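Local coordinates for phosphoribosylamine--glycine ligase (PDB 1VKZ), which catalyses the ATP-dependent joining of glycine to 5-phosphoribosylamine, giving glycinamide ribonucleotide in the second step of de novo purine synthesis, at residues Ile30-Ala35 / Leu355-Gly360; Ala199-Asn204 / Glu250-Thr255; Asn204-Val209 / Gly258-Gly263; Met232-Pro237 / Thr295-Thr300. All coordinates share one frame; numbering follows the deposited sequence.

Contact 1: residues Ile30-Ala35 / Leu355-Gly360; sequences IGWAFA and LIFFAG
W32 and F357 meet as a T-shaped (edge-to-face) aromatic pair, through which helix 25-36 of the Rossmann-like N-terminal domain packs against strand 356-364 of the C-terminal domain. The phenyl ring presents its edge to the face of the indole: the two planes stand 74° apart, and the centroids of the five-membered ring of W32 and the ring of F357 are 5.5 Å apart. F357 CE1 comes closest, 3.8 Å from W32 CG, and lies off the middle of the indole toward its rim. On the same side of the indole plane L355 adds a methyl, its CD1 3.8 Å from W32 NE1. Leucine and tryptophan reach for each other from opposite directions; with CG trans to the backbone N (chi1 167°), the indole of W32 swings out from the helix toward the strand. A broad, flat residue suits this helix position because a single face serves both apolar neighbours. With an alanine here, L355 CD1 and the edge of F357 would probably border a gap, and F357 would lose its aromatic mate. V299 of helix 294-301 and P303 of helix 303-315 also touch the indole, while H28 ND1 ties the same N-domain helix to F358 N by a hydrogen bond. Farther along the phenyl rim, F357 CZ rests 4.0 Å from W32 CE3.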
loop_
_atom_site.group_PDB
_atom_site.type_symbol
_atom_site.label_atom_id
_atom_site.label_comp_id
_atom_site.label_asym_id
_atom_site.label_seq_id
_atom_site.Cartn_x
_atom_site.Cartn_y
_atom_site.Cartn_z
ATOM N N ILE A 30 7.144 10.143 -0.878
ATOM C CA ILE A 30 6.547 10.919 -1.961
ATOM C C ILE A 30 6.927 12.413 -1.860
ATOM O O ILE A 30 7.385 13.009 -2.818
ATOM C CB ILE A 30 5.060 10.714 -2.004
ATOM C CG1 ILE A 30 4.752 9.273 -2.419
ATOM C CG2 ILE A 30 4.463 11.643 -3.008
ATOM C CD1 ILE A 30 3.323 8.867 -2.224
ATOM N N GLY A 31 6.829 12.969 -0.670
ATOM C CA GLY A 31 7.272 14.338 -0.452
ATOM C C GLY A 31 8.750 14.536 -0.617
ATOM O O GLY A 31 9.196 15.599 -0.925
ATOM N N TRP A 32 9.529 13.498 -0.354
ATOM C CA TRP A 32 10.984 13.617 -0.436
ATOM C C TRP A 32 11.378 13.818 -1.906
ATOM O O TRP A 32 12.095 14.741 -2.225
ATOM C CB TRP A 32 11.636 12.386 0.202
ATOM C CG TRP A 32 13.093 12.244 -0.076
ATOM C CD1 TRP A 32 14.119 12.846 0.575
ATOM C CD2 TRP A 32 13.689 11.414 -1.086
ATOM N NE1 TRP A 32 15.323 12.453 0.032
ATOM C CE2 TRP A 32 15.089 11.581 -0.995
ATOM C CE3 TRP A 32 13.179 10.530 -2.052
ATOM C CZ2 TRP A 32 15.984 10.905 -1.829
ATOM C CZ3 TRP A 32 14.082 9.874 -2.901
ATOM C CH2 TRP A 32 15.460 10.058 -2.768
ATOM N N ALA A 33 10.831 12.977 -2.787
ATOM C CA ALA A 33 11.041 13.061 -4.232
ATOM C C ALA A 33 10.657 14.411 -4.847
ATOM O O ALA A 33 11.398 14.998 -5.651
ATOM C CB ALA A 33 10.259 11.992 -4.915
ATOM N N PHE A 34 9.493 14.909 -4.484
ATOM C CA PHE A 34 9.054 16.200 -4.994
ATOM C C PHE A 34 9.969 17.336 -4.560
ATOM O O PHE A 34 10.291 18.227 -5.341
ATOM C CB PHE A 34 7.607 16.485 -4.568
ATOM C CG PHE A 34 6.619 15.867 -5.466
ATOM C CD1 PHE A 34 6.343 16.441 -6.685
ATOM C CD2 PHE A 34 6.067 14.650 -5.172
ATOM C CE1 PHE A 34 5.472 15.856 -7.556
ATOM C CE2 PHE A 34 5.179 14.058 -6.056
ATOM C CZ PHE A 34 4.873 14.680 -7.244
ATOM N N ALA A 35 10.371 17.306 -3.300
ATOM C CA ALA A 35 11.194 18.347 -2.737
ATOM C C ALA A 35 12.564 18.287 -3.382
ATOM O O ALA A 35 13.219 19.331 -3.565
ATOM C CB ALA A 35 11.288 18.175 -1.211
ATOM N N LEU A 355 19.702 7.620 4.130
ATOM C CA LEU A 355 18.368 7.845 3.676
ATOM C C LEU A 355 17.400 7.133 4.594
ATOM O O LEU A 355 17.287 5.929 4.572
ATOM C CB LEU A 355 18.203 7.348 2.254
ATOM C CG LEU A 355 16.880 7.766 1.632
ATOM C CD1 LEU A 355 16.742 9.278 1.679
ATOM C CD2 LEU A 355 16.811 7.232 0.192
ATOM N N ILE A 356 16.673 7.907 5.382
ATOM C CA ILE A 356 15.628 7.385 6.244
ATOM C C ILE A 356 14.320 8.035 5.850
ATOM O O ILE A 356 14.287 9.205 5.495
ATOM C CB ILE A 356 15.938 7.691 7.732
ATOM C CG1 ILE A 356 17.290 7.134 8.115
ATOM C CG2 ILE A 356 14.867 7.072 8.677
ATOM C CD1 ILE A 356 17.699 7.513 9.470
ATOM N N PHE A 357 13.244 7.254 5.861
ATOM C CA PHE A 357 11.908 7.786 5.753
ATOM C C PHE A 357 11.264 7.546 7.092
ATOM O O PHE A 357 11.371 6.473 7.638
ATOM C CB PHE A 357 11.136 7.106 4.649
ATOM C CG PHE A 357 11.709 7.334 3.293
ATOM C CD1 PHE A 357 11.895 8.633 2.810
ATOM C CD2 PHE A 357 12.034 6.280 2.482
ATOM C CE1 PHE A 357 12.416 8.855 1.543
ATOM C CE2 PHE A 357 12.564 6.498 1.224
ATOM C CZ PHE A 357 12.747 7.774 0.753
ATOM N N PHE A 358 10.608 8.570 7.609
ATOM C CA PHE A 358 10.025 8.571 8.920
ATOM C C PHE A 358 8.547 8.327 8.822
ATOM O O PHE A 358 7.872 8.797 7.894
ATOM C CB PHE A 358 10.256 9.921 9.573
ATOM C CG PHE A 358 11.709 10.232 9.811
ATOM C CD1 PHE A 358 12.470 10.837 8.833
ATOM C CD2 PHE A 358 12.300 9.944 11.025
ATOM C CE1 PHE A 358 13.782 11.107 9.035
ATOM C CE2 PHE A 358 13.628 10.231 11.233
ATOM C CZ PHE A 358 14.369 10.809 10.230
ATOM N N ALA A 359 8.025 7.604 9.803
ATOM C CA ALA A 359 6.596 7.311 9.862
ATOM C C ALA A 359 6.140 7.603 11.274
ATOM O O ALA A 359 5.818 8.756 11.599
ATOM C CB ALA A 359 6.338 5.869 9.489
ATOM N N GLY A 360 6.133 6.588 12.126
ATOM C CA GLY A 360 5.684 6.752 13.509
ATOM C C GLY A 360 6.711 7.433 14.400
ATOM O O GLY A 360 7.219 6.825 15.346
#

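Contact 2: residues Ala199-Asn204 / Glu250-Thr255; sequences AMAVVN and ELFDKT
One residue before F252, whose ring helix 242-261 lays against A199 and A201, the carbonyl oxygen L251 O is gripped twice: T255 OG1 donates to it at 2.7 Å and T255 N at 3.1 Å, from opposite faces of the carbonyl plane. The arrangement is helix-on-sheet packing within the ATP-grasp part of the enzyme, where helix 242-261 lies over the antiparallel sheet containing strand 195-204. The short segments run at 51° to each other, with 10.6 Å between their axes, a separation bridged by one aromatic ring. F252 carries almost the whole contact. Its CG is trans to the carbonyl carbon (chi1 -84°), which sends the ring out from the helix to the strand. There A201 sits over one face in a CH-pi contact, with CB 4.1 Å from the ring centroid and 29° off the ring normal. A199, two residues back on the same side of the strand, meets the ring on its CE2 side, with A199 CB 4.0 Å from F252 CE2. Alanine suits both strand positions, since a longer side chain would compete with the phenyl group for the same space. L272, I210 and the ring of F208 also pack against F252. M200, between the two alanines and modelled as selenomethionine, directs its side chain to the other side of the sheet, where it touches Y271 and L290. At the ring's outer rim, near its plane, A199 O lies 4.0 Å from F252 CZ.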
loop_
_atom_site.group_PDB
_atom_site.type_symbol
_atom_site.label_atom_id
_atom_site.label_comp_id
_atom_site.label_asym_id
_atom_site.label_seq_id
_atom_site.Cartn_x
_atom_site.Cartn_y
_atom_site.Cartn_z
ATOM N N ALA A 199 1.292 -5.262 -8.272
ATOM C CA ALA A 199 1.598 -4.394 -9.372
ATOM C C ALA A 199 0.938 -3.025 -9.134
ATOM O O ALA A 199 -0.159 -2.944 -8.662
ATOM C CB ALA A 199 1.166 -5.032 -10.637
HETATM N N MSE A 200 1.656 -1.964 -9.449
HETATM C CA MSE A 200 1.260 -0.605 -9.151
HETATM C C MSE A 200 1.423 0.251 -10.378
HETATM O O MSE A 200 2.393 0.149 -11.124
HETATM C CB MSE A 200 2.148 -0.010 -8.046
HETATM C CG MSE A 200 1.511 0.053 -6.672
HETATM SE SE MSE A 200 2.861 -0.090 -5.211
HETATM C CE MSE A 200 2.987 -2.130 -5.318
ATOM N N ALA A 201 0.488 1.149 -10.566
ATOM C CA ALA A 201 0.576 2.038 -11.695
ATOM C C ALA A 201 0.110 3.459 -11.353
ATOM O O ALA A 201 -0.774 3.680 -10.496
ATOM C CB ALA A 201 -0.213 1.469 -12.847
ATOM N N VAL A 202 0.732 4.411 -12.049
ATOM C CA VAL A 202 0.223 5.778 -12.146
ATOM C C VAL A 202 -0.721 5.765 -13.324
ATOM O O VAL A 202 -0.391 5.241 -14.377
ATOM C CB VAL A 202 1.338 6.832 -12.368
ATOM C CG1 VAL A 202 0.791 8.210 -12.153
ATOM C CG2 VAL A 202 2.506 6.613 -11.413
ATOM N N VAL A 203 -1.886 6.353 -13.124
ATOM C CA VAL A 203 -3.034 6.189 -13.988
ATOM C C VAL A 203 -3.725 7.545 -14.269
ATOM O O VAL A 203 -3.872 8.381 -13.370
ATOM C CB VAL A 203 -4.071 5.257 -13.354
ATOM C CG1 VAL A 203 -5.333 5.211 -14.219
ATOM C CG2 VAL A 203 -3.509 3.854 -13.151
ATOM N N ASN A 204 -4.125 7.735 -15.531
ATOM C CA ASN A 204 -4.991 8.849 -15.980
ATOM C C ASN A 204 -5.941 8.285 -16.990
ATOM O O ASN A 204 -5.562 8.040 -18.128
ATOM C CB ASN A 204 -4.178 9.996 -16.631
ATOM C CG ASN A 204 -5.071 11.131 -17.214
ATOM O OD1 ASN A 204 -6.187 11.414 -16.739
ATOM N ND2 ASN A 204 -4.549 11.798 -18.231
ATOM N N GLU A 250 -2.631 -6.230 -19.268
ATOM C CA GLU A 250 -3.973 -6.534 -19.735
ATOM C C GLU A 250 -4.971 -6.450 -18.595
ATOM O O GLU A 250 -6.101 -6.031 -18.806
ATOM C CB GLU A 250 -3.987 -7.920 -20.385
ATOM C CG GLU A 250 -5.314 -8.340 -20.993
ATOM C CD GLU A 250 -5.204 -9.619 -21.827
ATOM O OE1 GLU A 250 -4.237 -9.742 -22.640
ATOM O OE2 GLU A 250 -6.095 -10.497 -21.683
ATOM N N LEU A 251 -4.551 -6.833 -17.385
ATOM C CA LEU A 251 -5.381 -6.645 -16.179
ATOM C C LEU A 251 -5.654 -5.175 -15.905
ATOM O O LEU A 251 -6.788 -4.804 -15.550
ATOM C CB LEU A 251 -4.730 -7.294 -14.951
ATOM C CG LEU A 251 -4.804 -8.820 -14.884
ATOM C CD1 LEU A 251 -4.027 -9.376 -13.659
ATOM C CD2 LEU A 251 -6.260 -9.305 -14.909
ATOM N N PHE A 252 -4.621 -4.347 -16.044
ATOM C CA PHE A 252 -4.770 -2.893 -15.918
ATOM C C PHE A 252 -5.715 -2.307 -16.965
ATOM O O PHE A 252 -6.604 -1.506 -16.625
ATOM C CB PHE A 252 -3.414 -2.218 -16.014
ATOM C CG PHE A 252 -2.677 -2.171 -14.728
ATOM C CD1 PHE A 252 -3.162 -1.429 -13.675
ATOM C CD2 PHE A 252 -1.487 -2.856 -14.570
ATOM C CE1 PHE A 252 -2.473 -1.391 -12.481
ATOM C CE2 PHE A 252 -0.793 -2.808 -13.389
ATOM C CZ PHE A 252 -1.278 -2.081 -12.352
ATOM N N ASP A 253 -5.537 -2.720 -18.220
ATOM C CA ASP A 253 -6.400 -2.246 -19.288
ATOM C C ASP A 253 -7.864 -2.592 -19.044
ATOM O O ASP A 253 -8.733 -1.735 -19.244
ATOM C CB ASP A 253 -5.961 -2.773 -20.663
ATOM C CG ASP A 253 -5.113 -1.763 -21.439
ATOM O OD1 ASP A 253 -5.270 -0.525 -21.201
ATOM O OD2 ASP A 253 -4.277 -2.130 -22.318
ATOM N N LYS A 254 -8.148 -3.833 -18.642
ATOM C CA LYS A 254 -9.535 -4.281 -18.531
ATOM C C LYS A 254 -10.191 -3.633 -17.329
ATOM O O LYS A 254 -11.366 -3.303 -17.366
ATOM C CB LYS A 254 -9.647 -5.796 -18.472
ATOM C CG LYS A 254 -9.823 -6.534 -19.818
ATOM C CD LYS A 254 -9.950 -8.052 -19.541
ATOM C CE LYS A 254 -10.648 -8.846 -20.656
ATOM N NZ LYS A 254 -9.726 -9.271 -21.774
ATOM N N THR A 255 -9.396 -3.397 -16.287
ATOM C CA THR A 255 -9.827 -2.663 -15.090
ATOM C C THR A 255 -10.143 -1.216 -15.395
ATOM O O THR A 255 -11.156 -0.688 -14.943
ATOM C CB THR A 255 -8.739 -2.725 -14.018
ATOM O OG1 THR A 255 -8.545 -4.085 -13.605
ATOM C CG2 THR A 255 -9.184 -2.013 -12.734
#

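Contact 3: residues Asn204-Val209 / Gly258-Gly263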
loop_
_atom_site.group_PDB
_atom_site.type_symbol
_atom_site.label_atom_id
_atom_site.label_comp_id
_atom_site.label_asym_id
_atom_site.label_seq_id
_atom_site.Cartn_x
_atom_site.Cartn_y
_atom_site.Cartn_z
ATOM N N ASN A 204 -4.125 7.735 -15.531
ATOM C CA ASN A 204 -4.991 8.849 -15.980
ATOM C C ASN A 204 -5.941 8.285 -16.990
ATOM O O ASN A 204 -5.562 8.040 -18.128
ATOM C CB ASN A 204 -4.178 9.996 -16.631
ATOM C CG ASN A 204 -5.071 11.131 -17.214
ATOM O OD1 ASN A 204 -6.187 11.414 -16.739
ATOM N ND2 ASN A 204 -4.549 11.798 -18.231
ATOM N N GLY A 205 -7.173 8.058 -16.555
ATOM C CA GLY A 205 -8.211 7.512 -17.397
ATOM C C GLY A 205 -7.771 6.157 -17.860
ATOM O O GLY A 205 -7.632 5.270 -17.034
ATOM N N ARG A 206 -7.518 6.006 -19.163
ATOM C CA ARG A 206 -7.112 4.724 -19.741
ATOM C C ARG A 206 -5.611 4.585 -19.924
ATOM O O ARG A 206 -5.125 3.494 -20.197
ATOM C CB ARG A 206 -7.808 4.504 -21.076
ATOM C CG ARG A 206 -9.279 4.181 -20.937
ATOM C CD ARG A 206 -9.578 2.726 -20.643
ATOM N NE ARG A 206 -9.557 1.847 -21.819
ATOM C CZ ARG A 206 -10.489 1.821 -22.763
ATOM N NH1 ARG A 206 -11.522 2.649 -22.704
ATOM N NH2 ARG A 206 -10.383 0.985 -23.796
ATOM N N ASN A 207 -4.879 5.681 -19.751
ATOM C CA ASN A 207 -3.435 5.660 -19.762
ATOM C C ASN A 207 -2.896 5.277 -18.409
ATOM O O ASN A 207 -3.433 5.715 -17.404
ATOM C CB ASN A 207 -2.942 7.037 -20.121
ATOM C CG ASN A 207 -3.550 7.511 -21.380
ATOM O OD1 ASN A 207 -3.680 6.726 -22.311
ATOM N ND2 ASN A 207 -3.988 8.776 -21.418
ATOM N N PHE A 208 -1.843 4.457 -18.387
ATOM C CA PHE A 208 -1.153 4.100 -17.148
ATOM C C PHE A 208 0.326 3.782 -17.390
ATOM O O PHE A 208 0.708 3.367 -18.484
ATOM C CB PHE A 208 -1.838 2.903 -16.457
ATOM C CG PHE A 208 -1.847 1.640 -17.281
ATOM C CD1 PHE A 208 -2.841 1.409 -18.212
ATOM C CD2 PHE A 208 -0.887 0.691 -17.114
ATOM C CE1 PHE A 208 -2.854 0.237 -18.973
ATOM C CE2 PHE A 208 -0.890 -0.470 -17.890
ATOM C CZ PHE A 208 -1.876 -0.687 -18.813
ATOM N N VAL A 209 1.152 3.960 -16.362
ATOM C CA VAL A 209 2.519 3.447 -16.400
ATOM C C VAL A 209 2.662 2.529 -15.224
ATOM O O VAL A 209 2.232 2.852 -14.126
ATOM C CB VAL A 209 3.617 4.554 -16.433
ATOM C CG1 VAL A 209 3.179 5.686 -17.341
ATOM C CG2 VAL A 209 3.964 5.107 -15.074
ATOM N N GLY A 258 -13.253 -1.009 -17.572
ATOM C CA GLY A 258 -14.410 -1.219 -16.730
ATOM C C GLY A 258 -14.814 0.035 -15.978
ATOM O O GLY A 258 -15.995 0.359 -15.914
ATOM N N VAL A 259 -13.839 0.767 -15.438
ATOM C CA VAL A 259 -14.113 2.075 -14.781
ATOM C C VAL A 259 -14.750 3.063 -15.757
ATOM O O VAL A 259 -15.721 3.756 -15.410
ATOM C CB VAL A 259 -12.839 2.722 -14.188
ATOM C CG1 VAL A 259 -13.172 4.067 -13.518
ATOM C CG2 VAL A 259 -12.147 1.802 -13.173
ATOM N N GLU A 260 -14.203 3.152 -16.966
ATOM C CA GLU A 260 -14.749 4.062 -17.962
ATOM C C GLU A 260 -16.151 3.628 -18.333
ATOM O O GLU A 260 -17.039 4.449 -18.386
ATOM C CB GLU A 260 -13.884 4.131 -19.215
ATOM C CG GLU A 260 -12.862 5.263 -19.228
ATOM C CD GLU A 260 -12.313 5.533 -20.642
ATOM O OE1 GLU A 260 -12.768 4.887 -21.646
ATOM O OE2 GLU A 260 -11.414 6.408 -20.749
ATOM N N LYS A 261 -16.350 2.338 -18.581
ATOM C CA LYS A 261 -17.674 1.855 -18.864
ATOM C C LYS A 261 -18.688 2.063 -17.702
ATOM O O LYS A 261 -19.888 2.202 -17.949
ATOM C CB LYS A 261 -17.642 0.398 -19.324
ATOM C CG LYS A 261 -18.993 -0.060 -19.896
ATOM C CD LYS A 261 -18.848 -0.649 -21.264
ATOM C CE LYS A 261 -20.183 -0.965 -21.857
ATOM N NZ LYS A 261 -20.943 -1.967 -21.071
ATOM N N GLU A 262 -18.219 2.119 -16.450
ATOM C CA GLU A 262 -19.110 2.538 -15.339
ATOM C C GLU A 262 -19.400 4.055 -15.321
ATOM O O GLU A 262 -20.257 4.506 -14.568
ATOM C CB GLU A 262 -18.582 2.075 -13.962
ATOM C CG GLU A 262 -18.703 0.578 -13.692
ATOM C CD GLU A 262 -20.082 0.012 -13.992
ATOM O OE1 GLU A 262 -21.079 0.759 -13.842
ATOM O OE2 GLU A 262 -20.184 -1.177 -14.388
ATOM N N GLY A 263 -18.706 4.833 -16.148
ATOM C CA GLY A 263 -19.015 6.242 -16.346
ATOM C C GLY A 263 -18.027 7.186 -15.702
ATOM O O GLY A 263 -18.214 8.407 -15.722
#
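R206 reaches from the two-residue loop of the beta hairpin between strands 195-204 and 207-210 to E260, in the last turns of helix 242-261. The hairpin closes as a type II' turn from N204 to N207, with N207 N bonded to N204 O at 2.9 Å; G205 fits its second position, whose positive phi favours glycine. From R206 CB the nearest carboxylate atom is distant, E260 OE2 at 4.1 Å. The next carbon closes in: R206 CG lies 3.1 Å from E260 OE2, with the methylene pressed alongside the acid. The chain then bends twice, at chi2 (-83°) and again at chi3, and this folding brings the guanidinium back beside the carboxylate. R206 CD passes 3.9 Å from E260 CD, and CZ stands 4.0 Å from E260 OE1. At the tip, R206 NH1 donates to E260 OE1 at 2.8 Å in a salt bridge whose N-H...O angle, 132°, is well short of straight. The acceptor lies near the guanidinium plane, but the donor approaches from above the carboxylate, and the two planes are 79° apart. L256 and W257 of the same helix also touch the arginine. At the helix end, G263 takes the positive phi of a Schellman motif, its N bonded to E260 O at 2.8 Å. A lysine in place of E260 would remove the acceptor of R206 NH1 and would probably repel the guanidinium, leaving it free to turn. One bent, single-point bond at the protein surface, where water can screen the charges, is consistent with a modest electrostatic link between hairpin and helix.

Contact 4: residues Met232-Pro237 / Thr295-Thr300; sequences MGSWGP and TEVIVT
Three consecutive residues, S234, W235 and G236, pack against a single valine, V297, in helix-on-sheet packing, helix 294-301 lying on strand 233-236 of an antiparallel sheet. Strand and helix segments run in nearly the same direction, at 28°, and their axes come within 7.8 Å, which small strand residues permit. G233 has backbone angles at which a CB would be jammed against the preceding carbonyl oxygen, so glycine belongs here. S234 follows, pointing at the helix: its CB lies 3.9 Å from V297 CG2, and its hydroxyl bonds weakly to P293 O, just ahead of the helix. W235 turns the opposite way, its indole packing among R215, Y217 and V329, so it gives the helix only backbone, with C 3.7 Å from V297 CG1. At G236 the strand again faces the helix, and the same methyl comes within 3.5 Å of G236 N; a CB on this residue would be tight against V297 CG1. P237 follows through a cis peptide bond. V297 suits its place by its branching: CG1 is trans to the backbone N (chi1 178°) and CG2 trans to the carbonyl carbon, so one methyl faces G236 and the other S234. Within the helix, E296 O accepts from T300 N at 3.1 Å and, from the opposite face of its plane, from T300 OG1 at 2.7 Å.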
loop_
_atom_site.group_PDB
_atom_site.type_symbol
_atom_site.label_atom_id
_atom_site.label_comp_id
_atom_site.label_asym_id
_atom_site.label_seq_id
_atom_site.Cartn_x
_atom_site.Cartn_y
_atom_site.Cartn_z
HETATM N N MSE A 232 7.217 -5.281 6.617
HETATM C CA MSE A 232 8.481 -5.181 7.389
HETATM C C MSE A 232 9.749 -4.857 6.551
HETATM O O MSE A 232 10.858 -4.714 7.072
HETATM C CB MSE A 232 8.691 -6.433 8.213
HETATM C CG MSE A 232 7.678 -6.542 9.325
HETATM SE SE MSE A 232 7.856 -5.061 10.630
HETATM C CE MSE A 232 9.478 -5.743 11.739
ATOM N N GLY A 233 9.571 -4.746 5.252
ATOM C CA GLY A 233 10.619 -4.240 4.409
ATOM C C GLY A 233 10.251 -4.545 2.988
ATOM O O GLY A 233 9.243 -5.208 2.717
ATOM N N SER A 234 11.076 -4.058 2.073
ATOM C CA SER A 234 10.946 -4.430 0.682
ATOM C C SER A 234 12.231 -4.122 -0.037
ATOM O O SER A 234 13.134 -3.457 0.483
ATOM C CB SER A 234 9.777 -3.716 0.029
ATOM O OG SER A 234 9.980 -2.339 0.155
ATOM N N TRP A 235 12.332 -4.664 -1.228
ATOM C CA TRP A 235 13.417 -4.298 -2.059
ATOM C C TRP A 235 12.954 -4.312 -3.479
ATOM O O TRP A 235 11.877 -4.809 -3.781
ATOM C CB TRP A 235 14.575 -5.227 -1.854
ATOM C CG TRP A 235 14.308 -6.597 -2.265
ATOM C CD1 TRP A 235 13.833 -7.640 -1.479
ATOM C CD2 TRP A 235 14.528 -7.143 -3.557
ATOM N NE1 TRP A 235 13.733 -8.788 -2.228
ATOM C CE2 TRP A 235 14.153 -8.515 -3.509
ATOM C CE3 TRP A 235 15.007 -6.622 -4.761
ATOM C CZ2 TRP A 235 14.247 -9.354 -4.625
ATOM C CZ3 TRP A 235 15.097 -7.454 -5.856
ATOM C CH2 TRP A 235 14.729 -8.805 -5.783
ATOM N N GLY A 236 13.765 -3.725 -4.345
ATOM C CA GLY A 236 13.491 -3.777 -5.746
ATOM C C GLY A 236 14.690 -3.266 -6.483
ATOM O O GLY A 236 15.644 -2.767 -5.856
ATOM N N PRO A 237 14.627 -3.358 -7.812
ATOM C CA PRO A 237 13.468 -3.902 -8.495
ATOM C C PRO A 237 13.536 -5.411 -8.663
ATOM O O PRO A 237 14.601 -5.957 -8.794
ATOM C CB PRO A 237 13.503 -3.196 -9.845
ATOM C CG PRO A 237 14.913 -2.932 -10.097
ATOM C CD PRO A 237 15.652 -2.919 -8.771
ATOM N N THR A 295 6.317 2.020 -1.731
ATOM C CA THR A 295 6.555 3.374 -2.241
ATOM C C THR A 295 7.958 3.867 -1.953
ATOM O O THR A 295 8.623 4.427 -2.832
ATOM C CB THR A 295 5.518 4.373 -1.636
ATOM O OG1 THR A 295 4.179 4.074 -2.081
ATOM C CG2 THR A 295 5.784 5.820 -2.100
ATOM N N GLU A 296 8.402 3.675 -0.716
ATOM C CA GLU A 296 9.780 4.009 -0.286
ATOM C C GLU A 296 10.771 3.451 -1.295
ATOM O O GLU A 296 11.660 4.145 -1.742
ATOM C CB GLU A 296 10.075 3.422 1.111
ATOM C CG GLU A 296 9.380 4.127 2.267
ATOM C CD GLU A 296 7.960 3.667 2.578
ATOM O OE1 GLU A 296 7.157 3.293 1.677
ATOM O OE2 GLU A 296 7.617 3.734 3.771
ATOM N N VAL A 297 10.597 2.192 -1.668
ATOM C CA VAL A 297 11.540 1.541 -2.571
ATOM C C VAL A 297 11.435 2.085 -3.989
ATOM O O VAL A 297 12.435 2.391 -4.608
ATOM C CB VAL A 297 11.367 0.017 -2.547
ATOM C CG1 VAL A 297 12.311 -0.643 -3.524
ATOM C CG2 VAL A 297 11.689 -0.488 -1.183
ATOM N N ILE A 298 10.220 2.161 -4.497
ATOM C CA ILE A 298 9.948 2.624 -5.847
ATOM C C ILE A 298 10.511 4.017 -6.016
ATOM O O ILE A 298 11.235 4.293 -6.942
ATOM C CB ILE A 298 8.416 2.601 -6.128
ATOM C CG1 ILE A 298 7.902 1.153 -6.208
ATOM C CG2 ILE A 298 8.091 3.343 -7.431
ATOM C CD1 ILE A 298 6.308 0.956 -6.003
ATOM N N VAL A 299 10.171 4.899 -5.097
ATOM C CA VAL A 299 10.656 6.284 -5.105
ATOM C C VAL A 299 12.184 6.375 -5.072
ATOM O O VAL A 299 12.784 7.172 -5.780
ATOM C CB VAL A 299 10.042 7.053 -3.912
ATOM C CG1 VAL A 299 10.660 8.398 -3.735
ATOM C CG2 VAL A 299 8.521 7.200 -4.109
ATOM N N THR A 300 12.814 5.544 -4.249
ATOM C CA THR A 300 14.257 5.580 -4.126
ATOM C C THR A 300 14.871 5.055 -5.386
ATOM O O THR A 300 15.994 5.365 -5.656
ATOM C CB THR A 300 14.755 4.751 -2.929
ATOM O OG1 THR A 300 14.153 5.222 -1.733
ATOM C CG2 THR A 300 16.231 4.985 -2.678
#

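Overall arrangement
The four contacts form two pairs. Contacts 2 and 3, with centres 8 Å apart, share N204 and helix 242-261; the hairpin joining them is probably held by V202 O and V209 N, 2.8 Å apart. Contacts 1 and 4, with centres 12 Å apart, touch through helix 294-301, which fits between the N-domain helix and the C-terminal sheet: F357 CD2 lies 3.4 Å from E296 CG. The pairs meet where M200 SE packs 3.7 Å from I298 CD1, linking contacts 2 and 4. There the side chain of M200 is about 3 Å from that of S198, in the predicted ATP site, and about 7 Å from that of N287, a predicted magnesium ligand. Contacts 1 and 3 lie away from these sites.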